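Galactan 1,3-beta-galactosidase (Phanerochaete chrysosporium, PDB 7BYS) is an exo-beta-1,3-galactanase of glycoside hydrolase family 43 with a carbohydrate-binding module, probably cleaving beta-1,3-linked galactan during arabinogalactan degradation. Local coordinates at residues A[9-14]-A[59-64]; A[17-22]-A[31-36]. One frame throughout, in Å; residues are numbered along the deposited sequence.

Contact 1: residues A[9-14]-A[59-64]; sequences WTDTAG and WSRQND
Residues 9-14 form a loop that meets the short strand 60-61 through one direct backbone hydrogen bond, from Thr12 N to Trp59 O (2.8 Å, 145° at the hydrogen). The loop then closes a type I beta turn from Asp11 to Gly14. Asp11 has CG in the crowded position between backbone N and carbonyl carbon. This folds its OD1 back over the turn, where it accepts Asn15 N and, weakly, Ala13 N. Its CB packs on Trp59 O at 3.2 Å. OD2 points the other way and lies 3.7 Å from Arg61 CB. The two charged groups do not meet, because the extended Arg61 chain crosses Asp11 obliquely and carries the guanidinium away. Arg61 NH2 instead bridges to the syn lone pair of Asp64 OD1 (3.0 Å) and to Asp37. An alanine in place of Arg61 removes the guanidinium and both its salt bridges, and would probably leave the carboxylates of Asp64 and Asp37 less well balanced. Thr12 lays CG2 against Trp59 O, while OG1 faces water. One water links OG1 to Arg61 N, and another links it to Ser60 OG. A third joins Thr10 O to Trp59 N. This partly hydrated seam is an N-terminal loop laid on an edge strand of a four-stranded antiparallel sheet, one blade of the GH43 beta-propeller.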
ATOM      1  N   TRP A   9     -10.368   3.625  -3.825  1.00 11.42           N
ATOM      2  CA  TRP A   9      -9.969   4.272  -5.069  1.00 12.11           C
ATOM      3  C   TRP A   9     -10.645   3.591  -6.242  1.00 13.23           C
ATOM      4  O   TRP A   9     -10.690   2.361  -6.323  1.00 14.00           O
ATOM      5  CB  TRP A   9      -8.468   4.132  -5.301  1.00 14.03           C
ATOM      6  CG  TRP A   9      -7.593   4.799  -4.320  1.00 15.97           C
ATOM      7  CD1 TRP A   9      -7.970   5.504  -3.218  1.00 14.16           C
ATOM      8  CD2 TRP A   9      -6.164   4.823  -4.345  1.00 11.96           C
ATOM      9  NE1 TRP A   9      -6.862   5.956  -2.543  1.00 13.82           N
ATOM     10  CE2 TRP A   9      -5.740   5.558  -3.222  1.00 11.19           C
ATOM     11  CE3 TRP A   9      -5.200   4.310  -5.221  1.00 14.38           C
ATOM     12  CZ2 TRP A   9      -4.391   5.787  -2.938  1.00 13.09           C
ATOM     13  CZ3 TRP A   9      -3.862   4.525  -4.935  1.00 11.74           C
ATOM     14  CH2 TRP A   9      -3.468   5.267  -3.803  1.00 12.70           C
ATOM     15  N   THR A  10     -11.143   4.400  -7.168  1.00 14.86           N
ATOM     16  CA  THR A  10     -11.866   3.892  -8.319  1.00 11.94           C
ATOM     17  C   THR A  10     -11.113   4.234  -9.594  1.00 13.02           C
ATOM     18  O   THR A  10     -10.399   5.242  -9.671  1.00 15.04           O
ATOM     19  CB  THR A  10     -13.297   4.451  -8.395  1.00 15.17           C
ATOM     20  OG1 THR A  10     -13.258   5.879  -8.502  1.00 19.21           O
ATOM     21  CG2 THR A  10     -14.083   4.045  -7.157  1.00 16.65           C
ATOM     22  N   ASP A  11     -11.273   3.361 -10.582  1.00 11.99           N
ATOM     23  CA  ASP A  11     -10.727   3.596 -11.910  1.00 13.61           C
ATOM     24  C   ASP A  11     -11.617   4.576 -12.674  1.00 14.11           C
ATOM     25  O   ASP A  11     -12.610   5.089 -12.146  1.00 13.36           O
ATOM     26  CB  ASP A  11     -10.507   2.268 -12.639  1.00 13.20           C
ATOM     27  CG  ASP A  11     -11.785   1.474 -12.860  1.00 12.44           C
ATOM     28  OD1 ASP A  11     -12.889   2.065 -12.823  1.00 13.25           O
ATOM     29  OD2 ASP A  11     -11.697   0.250 -13.087  1.00 13.58           O
ATOM     30  N   THR A  12     -11.275   4.832 -13.943  1.00 13.12           N
ATOM     31  CA  THR A  12     -12.052   5.782 -14.737  1.00 14.46           C
ATOM     32  C   THR A  12     -13.486   5.314 -14.961  1.00 14.42           C
ATOM     33  O   THR A  12     -14.353   6.137 -15.281  1.00 17.64           O
ATOM     34  CB  THR A  12     -11.352   6.074 -16.070  1.00 17.43           C
ATOM     35  OG1 THR A  12     -11.106   4.842 -16.754  1.00 17.36           O
ATOM     36  CG2 THR A  12     -10.041   6.822 -15.835  1.00 18.16           C
ATOM     37  N   ALA A  13     -13.759   4.023 -14.792  1.00 12.24           N
ATOM     38  CA  ALA A  13     -15.111   3.493 -14.888  1.00 14.26           C
ATOM     39  C   ALA A  13     -15.899   3.640 -13.594  1.00 14.41           C
ATOM     40  O   ALA A  13     -17.105   3.357 -13.586  1.00 15.80           O
ATOM     41  CB  ALA A  13     -15.067   2.014 -15.268  1.00 14.01           C
ATOM     42  N   GLY A  14     -15.261   4.083 -12.512  1.00 12.77           N
ATOM     43  CA  GLY A  14     -15.894   4.146 -11.207  1.00 11.69           C
ATOM     44  C   GLY A  14     -15.903   2.847 -10.440  1.00 14.79           C
ATOM     45  O   GLY A  14     -16.561   2.769  -9.399  1.00 16.14           O
ATOM     46  N   TRP A  59      -6.748   6.136 -13.389  1.00 12.58           N
ATOM     47  CA  TRP A  59      -6.336   4.830 -13.885  1.00 11.27           C
ATOM     48  C   TRP A  59      -7.446   4.232 -14.730  1.00 11.78           C
ATOM     49  O   TRP A  59      -8.601   4.162 -14.288  1.00 13.92           O
ATOM     50  CB  TRP A  59      -6.002   3.895 -12.718  1.00 11.93           C
ATOM     51  CG  TRP A  59      -4.771   4.312 -11.975  1.00 10.60           C
ATOM     52  CD1 TRP A  59      -4.703   4.979 -10.785  1.00 14.64           C
ATOM     53  CD2 TRP A  59      -3.417   4.083 -12.386  1.00 10.66           C
ATOM     54  NE1 TRP A  59      -3.389   5.185 -10.431  1.00 11.59           N
ATOM     55  CE2 TRP A  59      -2.576   4.655 -11.401  1.00 10.34           C
ATOM     56  CE3 TRP A  59      -2.837   3.462 -13.498  1.00 11.25           C
ATOM     57  CZ2 TRP A  59      -1.179   4.604 -11.489  1.00 10.76           C
ATOM     58  CZ3 TRP A  59      -1.444   3.418 -13.590  1.00 10.12           C
ATOM     59  CH2 TRP A  59      -0.635   3.988 -12.589  1.00 11.49           C
ATOM     60  N   SER A  60      -7.093   3.798 -15.932  1.00 11.24           N
ATOM     61  CA  SER A  60      -8.029   3.233 -16.891  1.00 12.21           C
ATOM     62  C   SER A  60      -7.766   1.737 -17.001  1.00 12.06           C
ATOM     63  O   SER A  60      -6.659   1.327 -17.363  1.00 13.31           O
ATOM     64  CB  SER A  60      -7.819   3.904 -18.248  0.55 14.59           C
ATOM     65  OG  SER A  60      -8.797   3.498 -19.184  0.55 15.99           O
ATOM     66  N   ARG A  61      -8.776   0.925 -16.695  1.00 11.89           N
ATOM     67  CA  ARG A  61      -8.596  -0.522 -16.689  1.00 11.93           C
ATOM     68  C   ARG A  61      -8.615  -1.097 -18.102  1.00 15.22           C
ATOM     69  O   ARG A  61      -9.571  -0.889 -18.860  1.00 14.65           O
ATOM     70  CB  ARG A  61      -9.644  -1.204 -15.816  1.00 10.16           C
ATOM     71  CG  ARG A  61      -9.282  -2.648 -15.577  1.00 10.79           C
ATOM     72  CD  ARG A  61     -10.158  -3.328 -14.563  1.00 11.86           C
ATOM     73  NE  ARG A  61      -9.633  -4.661 -14.304  1.00 12.64           N
ATOM     74  CZ  ARG A  61     -10.079  -5.492 -13.369  1.00 14.31           C
ATOM     75  NH1 ARG A  61     -11.077  -5.123 -12.572  1.00 18.41           N
ATOM     76  NH2 ARG A  61      -9.527  -6.696 -13.234  1.00 13.54           N
ATOM     77  N   GLN A  62      -7.557  -1.816 -18.451  1.00 12.68           N
ATOM     78  CA  GLN A  62      -7.482  -2.547 -19.707  1.00 10.61           C
ATOM     79  C   GLN A  62      -7.823  -4.008 -19.455  1.00 11.81           C
ATOM     80  O   GLN A  62      -8.050  -4.434 -18.319  1.00 12.08           O
ATOM     81  CB  GLN A  62      -6.081  -2.419 -20.320  1.00 14.11           C
ATOM     82  CG  GLN A  62      -5.520  -1.012 -20.271  1.00 13.60           C
ATOM     83  CD  GLN A  62      -6.353  -0.044 -21.073  1.00 16.30           C
ATOM     84  OE1 GLN A  62      -6.698  -0.316 -22.222  1.00 16.88           O
ATOM     85  NE2 GLN A  62      -6.684   1.098 -20.471  1.00 16.65           N
ATOM     86  N   ASN A  63      -7.878  -4.784 -20.535  1.00 13.28           N
ATOM     87  CA  ASN A  63      -8.058  -6.220 -20.381  1.00 13.37           C
ATOM     88  C   ASN A  63      -6.967  -6.786 -19.468  1.00 12.95           C
ATOM     89  O   ASN A  63      -5.842  -6.283 -19.424  1.00 13.20           O
ATOM     90  CB  ASN A  63      -8.047  -6.895 -21.758  1.00 14.50           C
ATOM     91  CG  ASN A  63      -9.258  -6.505 -22.604  1.00 16.81           C
ATOM     92  OD1 ASN A  63     -10.401  -6.666 -22.177  1.00 19.16           O
ATOM     93  ND2 ASN A  63      -9.009  -5.976 -23.797  1.00 17.76           N
ATOM     94  N   ASP A  64      -7.317  -7.820 -18.709  1.00 11.81           N
ATOM     95  CA  ASP A  64      -6.377  -8.388 -17.750  1.00 12.81           C
ATOM     96  C   ASP A  64      -5.091  -8.835 -18.436  1.00 13.33           C
ATOM     97  O   ASP A  64      -5.105  -9.355 -19.555  1.00 14.47           O
ATOM     98  CB  ASP A  64      -7.016  -9.570 -17.025  1.00 11.88           C
ATOM     99  CG  ASP A  64      -8.117  -9.145 -16.072  1.00 12.44           C
ATOM    100  OD1 ASP A  64      -8.073  -8.007 -15.563  1.00 13.93           O
ATOM    101  OD2 ASP A  64      -9.021  -9.973 -15.821  1.00 15.04           O
TER
HETATM  102  O   HOH W   1      -8.396   6.280 -11.117  1.00 19.54           O
HETATM  103  O   HOH W   2     -11.381   2.054 -16.060  1.00 13.76           O
HETATM  104  O   HOH W   3     -11.410   5.175 -19.273  1.00 34.30           O

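Contact 2: residues A[17-22]-A[31-36]; sequences IQAHGA and FYWFGE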
ATOM      1  N   ILE A  17     -10.443  -0.124  -7.814  1.00 11.10           N
ATOM      2  CA  ILE A  17      -9.225  -0.666  -8.409  1.00  9.34           C
ATOM      3  C   ILE A  17      -8.864  -1.969  -7.713  1.00 10.23           C
ATOM      4  O   ILE A  17      -8.892  -2.055  -6.476  1.00 10.66           O
ATOM      5  CB  ILE A  17      -8.090   0.361  -8.295  1.00 10.13           C
ATOM      6  CG1 ILE A  17      -8.392   1.559  -9.198  1.00 12.06           C
ATOM      7  CG2 ILE A  17      -6.739  -0.275  -8.662  1.00 10.39           C
ATOM      8  CD1 ILE A  17      -7.456   2.724  -9.009  1.00 12.08           C
ATOM      9  N   GLN A  18      -8.541  -2.994  -8.508  1.00 10.17           N
ATOM     10  CA  GLN A  18      -8.165  -4.325  -8.035  1.00  8.19           C
ATOM     11  C   GLN A  18      -6.758  -4.631  -8.538  1.00 10.35           C
ATOM     12  O   GLN A  18      -6.583  -5.332  -9.537  1.00 10.73           O
ATOM     13  CB  GLN A  18      -9.165  -5.359  -8.521  1.00 11.90           C
ATOM     14  CG  GLN A  18     -10.532  -5.209  -7.858  1.00 11.18           C
ATOM     15  CD  GLN A  18     -10.517  -5.633  -6.410  1.00 12.11           C
ATOM     16  OE1 GLN A  18      -9.557  -6.238  -5.941  1.00 12.71           O
ATOM     17  NE2 GLN A  18     -11.583  -5.306  -5.687  1.00 15.16           N
ATOM     18  N   ALA A  19      -5.759  -4.099  -7.842  1.00  9.27           N
ATOM     19  CA  ALA A  19      -4.361  -4.246  -8.245  1.00  9.02           C
ATOM     20  C   ALA A  19      -3.481  -4.291  -6.991  1.00  8.12           C
ATOM     21  O   ALA A  19      -2.599  -3.464  -6.764  1.00  8.75           O
ATOM     22  CB  ALA A  19      -3.969  -3.135  -9.216  1.00  9.80           C
ATOM     23  N   HIS A  20      -3.750  -5.262  -6.124  1.00  8.48           N
ATOM     24  CA  HIS A  20      -2.987  -5.427  -4.893  1.00  7.93           C
ATOM     25  C   HIS A  20      -1.622  -6.041  -5.191  1.00  8.89           C
ATOM     26  O   HIS A  20      -1.433  -6.718  -6.201  1.00  9.09           O
ATOM     27  CB  HIS A  20      -3.812  -6.279  -3.932  1.00  9.39           C
ATOM     28  CG  HIS A  20      -5.253  -5.860  -3.870  1.00  9.96           C
ATOM     29  ND1 HIS A  20      -5.699  -4.864  -3.028  1.00 11.56           N
ATOM     30  CD2 HIS A  20      -6.335  -6.270  -4.577  1.00  9.68           C
ATOM     31  CE1 HIS A  20      -6.997  -4.687  -3.204  1.00  8.59           C
ATOM     32  NE2 HIS A  20      -7.413  -5.534  -4.131  1.00 10.09           N
ATOM     33  N   GLY A  21      -0.660  -5.787  -4.312  1.00  7.00           N
ATOM     34  CA  GLY A  21       0.688  -6.267  -4.587  1.00  8.03           C
ATOM     35  C   GLY A  21       1.314  -5.586  -5.792  1.00  8.49           C
ATOM     36  O   GLY A  21       1.961  -6.257  -6.617  1.00  9.80           O
ATOM     37  N   ALA A  22       1.168  -4.259  -5.883  1.00  6.80           N
ATOM     38  CA  ALA A  22       1.438  -3.470  -7.088  1.00  8.03           C
ATOM     39  C   ALA A  22       2.789  -3.769  -7.721  1.00  8.77           C
ATOM     40  O   ALA A  22       3.809  -3.882  -7.037  1.00  9.08           O
ATOM     41  CB  ALA A  22       1.441  -1.988  -6.712  1.00  9.77           C
ATOM     42  N   PHE A  31       2.097   5.116 -17.620  1.00 11.56           N
ATOM     43  CA  PHE A  31       2.358   4.237 -16.493  1.00 10.34           C
ATOM     44  C   PHE A  31       1.354   3.093 -16.493  1.00 11.38           C
ATOM     45  O   PHE A  31       0.174   3.288 -16.812  1.00 11.68           O
ATOM     46  CB  PHE A  31       2.301   5.006 -15.169  1.00 12.45           C
ATOM     47  CG  PHE A  31       3.465   5.941 -14.975  1.00 12.64           C
ATOM     48  CD1 PHE A  31       3.434   7.215 -15.509  1.00 14.72           C
ATOM     49  CD2 PHE A  31       4.608   5.524 -14.305  1.00 12.96           C
ATOM     50  CE1 PHE A  31       4.510   8.077 -15.349  1.00 14.23           C
ATOM     51  CE2 PHE A  31       5.691   6.382 -14.137  1.00 16.42           C
ATOM     52  CZ  PHE A  31       5.644   7.647 -14.666  1.00 16.23           C
ATOM     53  N   TYR A  32       1.837   1.905 -16.132  1.00 11.36           N
ATOM     54  CA  TYR A  32       1.063   0.672 -16.079  1.00 10.07           C
ATOM     55  C   TYR A  32       1.125   0.140 -14.658  1.00  9.71           C
ATOM     56  O   TYR A  32       2.214  -0.040 -14.107  1.00 11.10           O
ATOM     57  CB  TYR A  32       1.612  -0.371 -17.071  1.00  9.90           C
ATOM     58  CG  TYR A  32       1.463   0.071 -18.501  1.00 12.20           C
ATOM     59  CD1 TYR A  32       2.350   0.991 -19.063  1.00 12.42           C
ATOM     60  CD2 TYR A  32       0.421  -0.404 -19.281  1.00 14.25           C
ATOM     61  CE1 TYR A  32       2.191   1.425 -20.378  1.00 14.54           C
ATOM     62  CE2 TYR A  32       0.262   0.026 -20.593  1.00 14.30           C
ATOM     63  CZ  TYR A  32       1.144   0.938 -21.123  1.00 15.81           C
ATOM     64  OH  TYR A  32       0.981   1.361 -22.427  1.00 19.42           O
ATOM     65  N   TRP A  33      -0.039  -0.080 -14.067  1.00  9.07           N
ATOM     66  CA  TRP A  33      -0.162  -0.648 -12.732  1.00  7.79           C
ATOM     67  C   TRP A  33      -0.716  -2.057 -12.892  1.00  8.68           C
ATOM     68  O   TRP A  33      -1.852  -2.234 -13.341  1.00  9.67           O
ATOM     69  CB  TRP A  33      -1.076   0.257 -11.903  1.00  8.30           C
ATOM     70  CG  TRP A  33      -1.317  -0.177 -10.481  1.00  9.22           C
ATOM     71  CD1 TRP A  33      -0.831  -1.290  -9.848  1.00  8.41           C
ATOM     72  CD2 TRP A  33      -2.124   0.515  -9.515  1.00  8.77           C
ATOM     73  NE1 TRP A  33      -1.294  -1.327  -8.548  1.00  8.44           N
ATOM     74  CE2 TRP A  33      -2.094  -0.236  -8.322  1.00  8.49           C
ATOM     75  CE3 TRP A  33      -2.890   1.692  -9.554  1.00  9.65           C
ATOM     76  CZ2 TRP A  33      -2.780   0.163  -7.169  1.00  9.21           C
ATOM     77  CZ3 TRP A  33      -3.573   2.083  -8.416  1.00  9.50           C
ATOM     78  CH2 TRP A  33      -3.521   1.322  -7.238  1.00  9.87           C
ATOM     79  N   PHE A  34       0.111  -3.052 -12.575  1.00  8.34           N
ATOM     80  CA  PHE A  34      -0.286  -4.448 -12.544  1.00  8.22           C
ATOM     81  C   PHE A  34      -0.518  -4.863 -11.103  1.00  8.55           C
ATOM     82  O   PHE A  34       0.186  -4.415 -10.201  1.00  8.97           O
ATOM     83  CB  PHE A  34       0.823  -5.339 -13.106  1.00  9.30           C
ATOM     84  CG  PHE A  34       1.209  -5.009 -14.510  1.00  8.67           C
ATOM     85  CD1 PHE A  34       2.200  -4.083 -14.775  1.00 10.27           C
ATOM     86  CD2 PHE A  34       0.580  -5.632 -15.568  1.00  9.89           C
ATOM     87  CE1 PHE A  34       2.557  -3.770 -16.082  1.00 10.90           C
ATOM     88  CE2 PHE A  34       0.931  -5.317 -16.877  1.00 11.88           C
ATOM     89  CZ  PHE A  34       1.912  -4.388 -17.132  1.00  9.24           C
ATOM     90  N   GLY A  35      -1.485  -5.741 -10.886  1.00  8.00           N
ATOM     91  CA  GLY A  35      -1.684  -6.189  -9.523  1.00  8.84           C
ATOM     92  C   GLY A  35      -2.601  -7.383  -9.469  1.00  8.97           C
ATOM     93  O   GLY A  35      -3.091  -7.872 -10.490  1.00  9.97           O
ATOM     94  N   GLU A  36      -2.820  -7.853  -8.243  1.00  8.83           N
ATOM     95  CA  GLU A  36      -3.727  -8.970  -7.993  1.00  9.22           C
ATOM     96  C   GLU A  36      -5.171  -8.478  -7.987  1.00  7.70           C
ATOM     97  O   GLU A  36      -5.521  -7.557  -7.244  1.00 10.23           O
ATOM     98  CB  GLU A  36      -3.408  -9.589  -6.632  1.00  9.57           C
ATOM     99  CG  GLU A  36      -1.948  -9.954  -6.449  1.00 10.60           C
ATOM    100  CD  GLU A  36      -1.518  -9.906  -4.996  1.00 13.29           C
ATOM    101  OE1 GLU A  36      -2.390  -9.801  -4.105  1.00 14.78           O
ATOM    102  OE2 GLU A  36      -0.306  -9.935  -4.723  1.00 10.46           O
TER
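The Trp33 indole is the main apolar surface. Its CG is anti to the backbone N (chi1 -180°), which turns the ring so that one face meets Ala19 and Ile17. Ala19 CB sits over the five-membered ring, 3.6 Å from its centroid. Ile17 CG2 covers the six-membered ring on the same face, 4.1 Å from that centroid. Both are CH-pi contacts. Trp33 NE1 also gives a weak, bent bond to Ala19 O (3.1 Å, 127°), and Ala22 CB packs obliquely beside NE1. Next along the chain, Ala19 CA comes within 3.5 Å of Gly35 CA. A side chain on Gly35 would run into the Ala19 backbone. His20 and Glu36 then form an antiparallel hydrogen-bonded pair. His20 N donates to Glu36 O at 3.1 Å, and Glu36 N donates to His20 O at 2.7 Å, almost straight (176°). The edge of the His20 ring faces Glu36 O through CD2. Its rotation is fixed by NE2, which donates in the ring plane to Gln18 OE1 (2.9 Å). Gln18 is held in turn by Lys38 N at OE1 and by Gly266 O at NE2. The extended Glu36 chain passes His20 O toward the corner at Gly21, where a CB would collide with OE2. Lys38 forms a salt bridge with OE1, and Arg82 N donates to OE2; these partners probably help to stabilise a buried negative charge. The Glu36 side chain lies about 3 Å from that of Glu81, a galactose-binding residue. Glu36 thus probably has a second-shell role. Gly21 turns the chain into strand 22-27, first of a five-bladed GH43 beta-propeller blade.

In the fold
The two contacts join the same antiparallel sheet, with centres about 10 Å apart. Contact 1 holds one of the two outermost strands, 60-61. Contact 2 lies deeper, on strand 30-36 and the corner leading into strand 22-27. A probable hydrogen bond from Ile17 N to Trp9 O (2.9 Å) ties the two contacts together. Beside it, Ile17 CG1 packs on Asp11 N at 3.7 Å. The indoles of Trp59 and Trp33 meet edge-to-face, with Trp59 CE2 3.5 Å from Trp33 CE3. Contact 2 reaches the galactose site through Glu36, whose side chain is about 4 Å from that of Arg82. Contact 1 lies away from the annotated sites.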